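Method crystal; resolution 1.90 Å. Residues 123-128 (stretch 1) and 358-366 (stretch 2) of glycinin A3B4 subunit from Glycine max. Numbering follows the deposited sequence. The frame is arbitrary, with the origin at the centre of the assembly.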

# COMPACT_ATOMS: atom_id res chain seq x y z
N LEU B 123 16.83 0.60 20.35
CA LEU B 123 16.97 1.81 19.55
C LEU B 123 17.17 1.35 18.11
O LEU B 123 17.74 0.28 17.87
CB LEU B 123 18.21 2.62 19.99
CG LEU B 123 18.46 2.84 21.49
CD1 LEU B 123 19.80 3.56 21.67
CD2 LEU B 123 17.34 3.65 22.10
N VAL B 124 16.70 2.14 17.16
CA VAL B 124 16.85 1.79 15.75
C VAL B 124 17.55 2.93 15.02
O VAL B 124 17.11 4.08 15.11
CB VAL B 124 15.47 1.54 15.09
CG1 VAL B 124 15.65 1.17 13.64
CG2 VAL B 124 14.73 0.45 15.85
N ILE B 125 18.62 2.62 14.30
CA ILE B 125 19.35 3.64 13.54
C ILE B 125 19.04 3.47 12.05
O ILE B 125 19.34 2.42 11.48
CB ILE B 125 20.88 3.52 13.69
CG1 ILE B 125 21.28 3.37 15.17
CG2 ILE B 125 21.54 4.74 13.06
CD1 ILE B 125 20.83 4.51 16.06
N PRO B 126 18.43 4.48 11.41
CA PRO B 126 18.12 4.37 9.98
C PRO B 126 19.38 4.42 9.12
O PRO B 126 20.38 5.03 9.50
CB PRO B 126 17.23 5.59 9.71
CG PRO B 126 16.63 5.90 11.05
CD PRO B 126 17.80 5.68 11.99
N PRO B 127 19.35 3.78 7.94
CA PRO B 127 20.53 3.78 7.06
C PRO B 127 20.86 5.21 6.64
O PRO B 127 19.97 6.01 6.33
CB PRO B 127 20.08 2.94 5.87
CG PRO B 127 19.03 2.03 6.45
CD PRO B 127 18.27 2.95 7.37
N GLY B 128 22.15 5.54 6.67
CA GLY B 128 22.62 6.85 6.25
C GLY B 128 22.33 8.02 7.17
O GLY B 128 22.80 9.12 6.92
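Stretch 2, residues 358-366: TLPALRQFG

Packing of residues 358-366 on residues 123-128 of the glycinin A3B4 subunit, two stretches of one chain whose touching residues are at least 235 positions apart in sequence. Stretch 1 finishes a strand at Ile125 and continues as a loop through Pro126 and Pro127 to Gly128, whose positive phi (72°) is one that glycine adopts readily. Stretch 2 begins as loop, folds through a type I beta turn from Leu359 to Leu362, and runs on into a short, weakly bonded helix. The turn is closed by Leu362 N to Leu359 O at 3.0 Å; Arg363 N to Pro360 O (3.1 Å) and Gln364 N to Ala361 O (3.3 Å) continue the same i to i+3 pattern. Leu362 O receives two weak hydrogen bonds, from Phe365 N and from Gly366 N, both at 3.0 Å. Gly366 then leaves helical geometry with a phi of 59°.

Val124 CA lies nearest Leu362 CA, at 8.0 Å, and Pro126 CA nearest Phe365 CA, at 7.5 Å, so the two stretches advance in the same sense. At these spacings the backbones stand apart and side chains fill the gap. No hydrogen bond crosses between the stretches; the contact is apolar and buries 245 Å², both sides summed.

Among the aliphatic contacts, the CA-to-CB bond of Val124 points toward stretch 2, while those of its strand neighbours Leu123 and Ile125 point away, as the alternation of a strand requires. With chi1 in t, Val124 places CG2 3.7 Å from Leu359 CD2 and 3.8 Å from Leu362 CD2, so that one methyl touches a leucine from each end of the turn. The CA-to-CB bond of Leu359 points toward stretch 1; that of Leu362 points sideways, but the end of its side chain comes nearer.

The aromatic contacts belong to Phe365, chi1 in m, whose CA-to-CB bond points toward stretch 1 and whose ring touches three of its residues. Phe365 CD2 lies 3.6 Å from Val124 CG1, Phe365 CZ 3.8 Å from Pro126 CB and Phe365 CE1 3.6 Å from Pro127 CD. All three approaches are oblique to the ring. The ring thus reaches from the strand residue Val124 to the two prolines of the loop. The CA-to-CB bonds of both prolines point sideways, yet each brings a ring carbon against the phenyl group. Val124 and Phe365 have the largest areas covered, 76 and 78 Å². Arg363 and Gln364, between Leu362 and Phe365, are exposed and make no contact with stretch 1.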

# COMPACT_ATOMS: atom_id res chain seq x y z
N THR B 358 4.58 -2.31 16.26
CA THR B 358 4.82 -1.49 17.44
C THR B 358 5.67 -0.29 17.07
O THR B 358 5.40 0.84 17.49
CB THR B 358 5.55 -2.27 18.53
OG1 THR B 358 4.66 -3.24 19.10
CG2 THR B 358 6.05 -1.31 19.61
N LEU B 359 6.71 -0.54 16.29
CA LEU B 359 7.62 0.51 15.84
C LEU B 359 7.54 0.47 14.31
O LEU B 359 8.29 -0.25 13.66
CB LEU B 359 9.03 0.20 16.34
CG LEU B 359 10.02 1.35 16.49
CD1 LEU B 359 9.40 2.46 17.34
CD2 LEU B 359 11.29 0.82 17.15
N PRO B 360 6.62 1.26 13.72
CA PRO B 360 6.42 1.33 12.26
C PRO B 360 7.65 1.55 11.38
O PRO B 360 7.66 1.11 10.23
CB PRO B 360 5.37 2.43 12.11
CG PRO B 360 5.59 3.29 13.29
CD PRO B 360 5.79 2.27 14.39
N ALA B 361 8.67 2.21 11.91
CA ALA B 361 9.88 2.45 11.14
C ALA B 361 10.55 1.13 10.73
O ALA B 361 11.25 1.06 9.72
CB ALA B 361 10.85 3.30 11.95
N LEU B 362 10.33 0.09 11.53
CA LEU B 362 10.92 -1.21 11.26
C LEU B 362 10.46 -1.82 9.93
O LEU B 362 11.16 -2.64 9.35
CB LEU B 362 10.62 -2.17 12.41
CG LEU B 362 11.33 -1.78 13.72
CD1 LEU B 362 10.87 -2.66 14.86
CD2 LEU B 362 12.83 -1.88 13.52
N ARG B 363 9.30 -1.40 9.45
CA ARG B 363 8.78 -1.92 8.20
C ARG B 363 9.77 -1.70 7.05
O ARG B 363 9.98 -2.58 6.23
CB ARG B 363 7.44 -1.27 7.87
CG ARG B 363 6.69 -1.98 6.77
CD ARG B 363 5.20 -1.70 6.87
NE ARG B 363 4.43 -2.80 6.32
CZ ARG B 363 4.42 -3.15 5.04
NH1 ARG B 363 5.14 -2.48 4.16
NH2 ARG B 363 3.69 -4.19 4.64
N GLN B 364 10.40 -0.53 7.01
CA GLN B 364 11.37 -0.26 5.95
C GLN B 364 12.76 -0.82 6.23
O GLN B 364 13.57 -0.93 5.31
CB GLN B 364 11.48 1.24 5.70
CG GLN B 364 10.23 1.86 5.10
CD GLN B 364 9.72 1.11 3.87
OE1 GLN B 364 9.17 0.01 3.98
NE2 GLN B 364 9.91 1.70 2.70
N PHE B 365 13.04 -1.19 7.48
CA PHE B 365 14.37 -1.70 7.82
C PHE B 365 14.51 -3.22 7.89
O PHE B 365 15.62 -3.73 8.07
CB PHE B 365 14.83 -1.08 9.15
CG PHE B 365 14.66 0.41 9.20
CD1 PHE B 365 14.93 1.20 8.08
CD2 PHE B 365 14.23 1.03 10.37
CE1 PHE B 365 14.78 2.58 8.13
CE2 PHE B 365 14.08 2.42 10.43
CZ PHE B 365 14.35 3.19 9.30
N GLY B 366 13.40 -3.93 7.75
CA GLY B 366 13.44 -5.39 7.78
C GLY B 366 13.99 -6.02 9.05
O GLY B 366 14.71 -7.03 9.00